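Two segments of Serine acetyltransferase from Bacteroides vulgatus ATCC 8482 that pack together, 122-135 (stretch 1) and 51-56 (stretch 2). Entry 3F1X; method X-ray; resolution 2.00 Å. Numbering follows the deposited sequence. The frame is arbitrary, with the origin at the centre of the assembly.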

# COMPACT_ATOMS: atom_id res chain seq x y z
N LYS A 122 12.94 -17.39 24.36
CA LYS A 122 13.48 -18.59 23.73
C LYS A 122 14.24 -18.30 22.44
O LYS A 122 14.88 -19.19 21.88
CB LYS A 122 12.37 -19.60 23.43
CG LYS A 122 12.08 -20.58 24.55
CD LYS A 122 11.59 -19.90 25.81
CE LYS A 122 11.33 -20.93 26.91
NZ LYS A 122 10.76 -20.32 28.15
N LEU A 123 14.17 -17.06 21.95
CA LEU A 123 14.85 -16.69 20.72
C LEU A 123 16.36 -16.91 20.75
O LEU A 123 16.96 -17.30 19.74
CB LEU A 123 14.53 -15.24 20.35
CG LEU A 123 13.08 -15.05 19.90
CD1 LEU A 123 12.75 -13.58 19.72
CD2 LEU A 123 12.87 -15.83 18.60
N PRO A 124 17.01 -16.66 21.90
CA PRO A 124 18.47 -16.88 21.92
C PRO A 124 18.80 -18.36 21.67
O PRO A 124 19.75 -18.68 20.96
CB PRO A 124 18.87 -16.43 23.33
CG PRO A 124 17.88 -15.32 23.61
CD PRO A 124 16.57 -15.92 23.10
N GLU A 125 17.99 -19.24 22.25
CA GLU A 125 18.19 -20.67 22.08
C GLU A 125 17.85 -21.08 20.65
O GLU A 125 18.54 -21.89 20.05
CB GLU A 125 17.32 -21.43 23.08
CG GLU A 125 17.39 -22.96 22.99
CD GLU A 125 18.78 -23.51 23.27
OE1 GLU A 125 19.46 -22.98 24.17
OE2 GLU A 125 19.19 -24.48 22.60
N LEU A 126 16.78 -20.51 20.10
CA LEU A 126 16.39 -20.83 18.73
C LEU A 126 17.52 -20.44 17.79
O LEU A 126 17.83 -21.16 16.85
CB LEU A 126 15.10 -20.10 18.35
CG LEU A 126 13.84 -20.60 19.07
CD1 LEU A 126 12.64 -19.77 18.65
CD2 LEU A 126 13.60 -22.06 18.74
N ARG A 127 18.16 -19.30 18.06
CA ARG A 127 19.26 -18.84 17.24
C ARG A 127 20.40 -19.85 17.30
O ARG A 127 21.03 -20.14 16.28
CB ARG A 127 19.78 -17.48 17.74
CG ARG A 127 21.03 -16.99 17.02
CD ARG A 127 21.60 -15.76 17.70
NE ARG A 127 20.78 -14.57 17.45
CZ ARG A 127 21.04 -13.38 17.97
NH1 ARG A 127 22.09 -13.21 18.76
NH2 ARG A 127 20.24 -12.35 17.70
N ARG A 128 20.66 -20.39 18.49
CA ARG A 128 21.72 -21.38 18.67
C ARG A 128 21.44 -22.65 17.88
O ARG A 128 22.35 -23.22 17.26
CB ARG A 128 21.88 -21.75 20.14
CG ARG A 128 22.33 -20.62 21.04
CD ARG A 128 22.60 -21.11 22.45
NE ARG A 128 22.71 -20.00 23.38
CZ ARG A 128 21.81 -19.72 24.32
NH1 ARG A 128 20.74 -20.49 24.45
NH2 ARG A 128 21.98 -18.68 25.11
N ILE A 129 20.19 -23.11 17.90
CA ILE A 129 19.85 -24.32 17.17
C ILE A 129 19.86 -24.09 15.67
O ILE A 129 20.47 -24.86 14.93
CB ILE A 129 18.46 -24.86 17.58
CG1 ILE A 129 18.42 -25.12 19.09
CG2 ILE A 129 18.18 -26.16 16.83
CD1 ILE A 129 17.07 -25.57 19.62
N LEU A 130 19.20 -23.03 15.23
CA LEU A 130 19.14 -22.73 13.82
C LEU A 130 20.54 -22.55 13.26
O LEU A 130 20.80 -22.89 12.12
CB LEU A 130 18.29 -21.48 13.57
CG LEU A 130 16.81 -21.74 13.88
CD1 LEU A 130 16.02 -20.44 13.84
CD2 LEU A 130 16.27 -22.74 12.89
N ALA A 131 21.46 -22.02 14.07
CA ALA A 131 22.83 -21.83 13.63
C ALA A 131 23.43 -23.17 13.19
O ALA A 131 24.17 -23.23 12.21
CB ALA A 131 23.68 -21.21 14.76
N THR A 132 23.11 -24.25 13.91
CA THR A 132 23.64 -25.56 13.54
C THR A 132 22.99 -26.05 12.26
O THR A 132 23.63 -26.77 11.47
CB THR A 132 23.42 -26.61 14.67
OG1 THR A 132 22.03 -26.93 14.78
CG2 THR A 132 23.94 -26.06 15.99
N ASP A 133 21.74 -25.68 12.04
CA ASP A 133 21.03 -26.09 10.82
C ASP A 133 21.67 -25.40 9.61
O ASP A 133 21.83 -26.01 8.55
CB ASP A 133 19.55 -25.71 10.87
CG ASP A 133 18.82 -26.34 12.04
OD1 ASP A 133 19.13 -27.50 12.38
OD2 ASP A 133 17.93 -25.68 12.61
N VAL A 134 22.02 -24.12 9.76
CA VAL A 134 22.66 -23.39 8.68
C VAL A 134 24.03 -24.00 8.37
O VAL A 134 24.42 -24.12 7.21
CB VAL A 134 22.85 -21.90 9.03
CG1 VAL A 134 23.69 -21.23 7.95
CG2 VAL A 134 21.50 -21.21 9.14
N GLU A 135 24.76 -24.38 9.42
CA GLU A 135 26.07 -24.98 9.25
C GLU A 135 25.97 -26.30 8.50
O GLU A 135 26.77 -26.59 7.62
CB GLU A 135 26.73 -25.23 10.60
CG GLU A 135 27.21 -23.97 11.30
CD GLU A 135 27.53 -24.21 12.76
OE1 GLU A 135 28.29 -25.16 13.05
OE2 GLU A 135 27.02 -23.45 13.61
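Stretch 2 51-56: AIIFPG

Stretch 2 (51-56) lies on one side of the helix of stretch 1, where Leu123, Arg127, Leu130 and Val134 follow one another at three- or four-residue steps. Ala51 to Ile53 close a helix that begins earlier in the chain; Phe54 (phi/psi -118/75°) is the first residue to leave helical angles, and Pro55 and Gly56 continue as loop. The backbones come nearest at Arg127 CA and Ile53 CA, 5.2 Å apart.

Apolar contacts run in order along the helix. Leu123 CD1 lies 3.9 Å from Ile52 CG2, and Leu123 CD2 lies 4.0 Å from Ile53 CG1. Ile53, the most covered residue of the pair of stretches, also reaches Leu130, whose CD1 lies 3.9 Å from Ile53 CG2. The CA-to-CB bond of Phe54 points away, but with chi1 at -58° (m) the ring returns to the helix, placing CZ 4.1 Å from Leu130 CB and CE1 4.3 Å from Val134 CG2.

Polar contacts come from Arg127, whose guanidinium reaches the carbonyls at the helix end. Its NH2 donates to Ile52 O at 2.8 Å, near the guanidinium plane; its NE makes a weak hydrogen bond to Ile53 O at 3.1 Å. Pro55 CD packs 3.6 Å from Arg127 NH2. Gly56 makes no contact; its phi/psi of 88/-17° would jam a CB against the preceding carbonyl oxygen.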

# COMPACT_ATOMS: atom_id res chain seq x y z
N ALA A 51 14.31 -11.76 11.62
CA ALA A 51 15.15 -10.57 11.71
C ALA A 51 15.84 -10.46 13.05
O ALA A 51 16.87 -9.81 13.18
CB ALA A 51 14.32 -9.32 11.45
N ILE A 52 15.24 -11.07 14.07
CA ILE A 52 15.81 -11.06 15.41
C ILE A 52 16.80 -12.22 15.56
O ILE A 52 17.83 -12.08 16.21
CB ILE A 52 14.70 -11.19 16.47
CG1 ILE A 52 13.81 -9.96 16.45
CG2 ILE A 52 15.33 -11.37 17.84
CD1 ILE A 52 12.51 -10.12 17.21
N ILE A 53 16.46 -13.36 14.98
CA ILE A 53 17.33 -14.53 15.05
C ILE A 53 18.59 -14.33 14.20
O ILE A 53 19.68 -14.71 14.60
CB ILE A 53 16.58 -15.79 14.58
CG1 ILE A 53 15.49 -16.15 15.59
CG2 ILE A 53 17.58 -16.95 14.35
CD1 ILE A 53 14.44 -17.14 15.08
N PHE A 54 18.43 -13.73 13.03
CA PHE A 54 19.55 -13.46 12.13
C PHE A 54 19.65 -11.95 11.95
O PHE A 54 19.28 -11.42 10.91
CB PHE A 54 19.31 -14.12 10.77
CG PHE A 54 19.09 -15.60 10.84
CD1 PHE A 54 20.14 -16.45 11.18
CD2 PHE A 54 17.84 -16.14 10.57
CE1 PHE A 54 19.94 -17.84 11.24
CE2 PHE A 54 17.62 -17.52 10.63
CZ PHE A 54 18.67 -18.37 10.96
N PRO A 55 20.16 -11.25 12.97
CA PRO A 55 20.28 -9.79 12.91
C PRO A 55 21.06 -9.22 11.73
O PRO A 55 22.17 -9.66 11.42
CB PRO A 55 20.92 -9.44 14.26
CG PRO A 55 21.74 -10.65 14.57
CD PRO A 55 20.83 -11.79 14.16
N GLY A 56 20.47 -8.23 11.08
CA GLY A 56 21.13 -7.61 9.94
C GLY A 56 20.85 -8.28 8.61
O GLY A 56 21.12 -7.69 7.56